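Long-range contact in ribose ABC transporter, substrate binding protein (Conexibacter woesei, PDB 4KQ9), which probably binds a sugar, perhaps ribose, in the periplasm and delivers it to an ABC transporter for import: residues A120-D125 against V155-I161. The protein carries 1 engineered substitution. Residues are numbered along the deposited sequence; the frame is centred on the assembly and turned at random.
Sequences ATYIAD and VFEERGI
Ala120 and Ala124 receive the side chains of Val155, Phe156 and Arg159 where helices 112-126 and 143-159 lie side by side on the parallel sheet of one alpha/beta domain of this periplasmic binding protein fold, their segments here running in roughly the same direction and crossing at -28°. The pair illustrates how small residues on one helix accommodate larger ones from the next. Towards the sheet, Phe156 brings its ring in beside helix 112-126: the Ala120 CB sits off-centre above one face, in a CH-pi contact 3.9 Å from the Phe156 ring centroid, while Ile123 CD1 reaches the edge at CZ. The same ring rests on Val133 of strand 132-136, and Ile123 continues onto Met220 and Val222. Were Phe156 replaced by an alanine, the Ala120 methyl and Ile123 CD1 would probably lose the ring they pack on and a gap would open above the sheet. Val155 completes the apolar layer, its CB 3.6 Å from Ala120 CB.

At the solvent side, Arg159 bends at chi2 (-80°) and chi3 (-59°), which folds its guanidinium back over Ala124, whose CB lies centrally, 3.6 Å above the guanidinium plane. A water accepts from Arg159 NH1 and donates to Thr121 OG1, which also hydrogen-bonds to Arg117 O, one turn earlier. In the salt bridge, both terminal nitrogens converge on Asp125 OD1, which lies in the guanidinium plane: Arg159 NH2 meets it nearly along the C-O bond at 2.7 Å, NH1 from the syn side, out of the carboxylate plane, at 2.9 Å.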
loop_
_atom_site.group_PDB
_atom_site.type_symbol
_atom_site.label_atom_id
_atom_site.label_comp_id
_atom_site.label_asym_id
_atom_site.label_seq_id
_atom_site.Cartn_x
_atom_site.Cartn_y
_atom_site.Cartn_z
ATOM N N ALA A 120 7.978 -9.373 9.286
ATOM C CA ALA A 120 9.188 -10.014 9.774
ATOM C C ALA A 120 9.070 -10.428 11.232
ATOM O O ALA A 120 9.471 -11.572 11.580
ATOM C CB ALA A 120 10.379 -9.168 9.512
ATOM N N THR A 121 8.416 -9.587 12.073
ATOM C CA THR A 121 8.189 -9.907 13.457
ATOM C C THR A 121 7.207 -11.049 13.668
ATOM O O THR A 121 7.409 -11.913 14.572
ATOM C CB THR A 121 7.730 -8.644 14.232
ATOM O OG1 THR A 121 8.679 -7.643 14.005
ATOM C CG2 THR A 121 7.608 -8.896 15.699
ATOM N N TYR A 122 6.147 -11.095 12.844
ATOM C CA TYR A 122 5.230 -12.158 12.884
ATOM C C TYR A 122 5.994 -13.492 12.711
ATOM O O TYR A 122 5.708 -14.483 13.433
ATOM C CB TYR A 122 4.150 -12.014 11.793
ATOM C CG TYR A 122 3.127 -13.076 11.862
ATOM C CD1 TYR A 122 2.053 -12.947 12.742
ATOM C CD2 TYR A 122 3.237 -14.226 11.097
ATOM C CE1 TYR A 122 1.094 -13.906 12.808
ATOM C CE2 TYR A 122 2.294 -15.223 11.170
ATOM C CZ TYR A 122 1.218 -15.036 12.043
ATOM O OH TYR A 122 0.281 -15.979 12.185
ATOM N N ILE A 123 6.867 -13.515 11.721
ATOM C CA ILE A 123 7.598 -14.740 11.350
ATOM C C ILE A 123 8.605 -15.078 12.463
ATOM O O ILE A 123 8.618 -16.193 12.955
ATOM C CB ILE A 123 8.375 -14.553 10.041
ATOM C CG1 ILE A 123 7.389 -14.616 8.848
ATOM C CG2 ILE A 123 9.422 -15.648 9.860
ATOM C CD1 ILE A 123 7.976 -14.013 7.585
ATOM N N ALA A 124 9.387 -14.088 12.863
ATOM C CA ALA A 124 10.310 -14.234 13.986
ATOM C C ALA A 124 9.614 -14.798 15.269
ATOM O O ALA A 124 10.082 -15.757 15.831
ATOM C CB ALA A 124 11.058 -12.945 14.242
ATOM N N ASP A 125 8.457 -14.289 15.663
ATOM C CA ASP A 125 7.810 -14.807 16.849
ATOM C C ASP A 125 7.422 -16.283 16.697
ATOM O O ASP A 125 7.245 -16.964 17.701
ATOM C CB ASP A 125 6.579 -13.948 17.245
ATOM C CG ASP A 125 6.976 -12.549 17.691
ATOM O OD1 ASP A 125 8.165 -12.305 17.981
ATOM O OD2 ASP A 125 6.106 -11.669 17.705
ATOM N N VAL A 155 14.775 -6.687 11.022
ATOM C CA VAL A 155 14.125 -7.512 12.014
ATOM C C VAL A 155 14.783 -8.893 12.001
ATOM O O VAL A 155 15.105 -9.380 13.068
ATOM C CB VAL A 155 12.616 -7.611 11.853
ATOM C CG1 VAL A 155 12.008 -8.636 12.770
ATOM C CG2 VAL A 155 11.962 -6.258 12.120
ATOM N N PHE A 156 15.010 -9.502 10.818
ATOM C CA PHE A 156 15.516 -10.865 10.806
ATOM C C PHE A 156 16.933 -10.916 11.467
ATOM O O PHE A 156 17.256 -11.848 12.229
ATOM C CB PHE A 156 15.517 -11.452 9.358
ATOM C CG PHE A 156 14.113 -11.663 8.775
ATOM C CD1 PHE A 156 13.110 -12.233 9.540
ATOM C CD2 PHE A 156 13.827 -11.278 7.492
ATOM C CE1 PHE A 156 11.835 -12.447 9.024
ATOM C CE2 PHE A 156 12.558 -11.486 6.949
ATOM C CZ PHE A 156 11.573 -12.067 7.704
ATOM N N GLU A 157 17.761 -9.932 11.147
ATOM C CA GLU A 157 19.081 -9.769 11.790
ATOM C C GLU A 157 18.966 -9.719 13.310
ATOM O O GLU A 157 19.544 -10.536 13.989
ATOM C CB GLU A 157 19.756 -8.505 11.347
ATOM C CG GLU A 157 21.137 -8.361 11.985
ATOM C CD GLU A 157 22.213 -7.948 10.989
ATOM O OE1 GLU A 157 21.870 -7.274 9.987
ATOM O OE2 GLU A 157 23.403 -8.298 11.204
ATOM N N GLU A 158 18.186 -8.774 13.802
ATOM C CA GLU A 158 17.996 -8.556 15.205
ATOM C C GLU A 158 17.457 -9.793 15.929
ATOM O O GLU A 158 17.793 -10.016 17.104
ATOM C CB GLU A 158 17.002 -7.394 15.413
ATOM C CG GLU A 158 16.932 -6.912 16.841
ATOM N N ARG A 159 16.640 -10.608 15.248
ATOM C CA ARG A 159 16.069 -11.799 15.902
ATOM C C ARG A 159 16.796 -13.090 15.648
ATOM O O ARG A 159 16.334 -14.134 16.142
ATOM C CB ARG A 159 14.613 -11.939 15.529
ATOM C CG ARG A 159 13.817 -10.692 15.855
ATOM C CD ARG A 159 13.471 -10.651 17.318
ATOM N NE ARG A 159 12.703 -11.815 17.709
ATOM C CZ ARG A 159 11.384 -11.891 17.710
ATOM N NH1 ARG A 159 10.607 -10.879 17.351
ATOM N NH2 ARG A 159 10.820 -13.005 18.103
ATOM N N GLY A 160 17.882 -13.025 14.866
ATOM C CA GLY A 160 18.750 -14.147 14.591
ATOM C C GLY A 160 18.300 -15.146 13.518
ATOM O O GLY A 160 18.716 -16.291 13.525
ATOM N N ILE A 161 17.493 -14.673 12.568
ATOM C CA ILE A 161 16.857 -15.499 11.557
ATOM C C ILE A 161 17.650 -15.369 10.274
ATOM O O ILE A 161 17.792 -14.288 9.721
ATOM C CB ILE A 161 15.386 -15.053 11.380
ATOM C CG1 ILE A 161 14.654 -15.360 12.697
ATOM C CG2 ILE A 161 14.703 -15.841 10.256
ATOM C CD1 ILE A 161 13.413 -14.573 12.908
HETATM O O HOH W 1 10.917 -8.382 16.200
#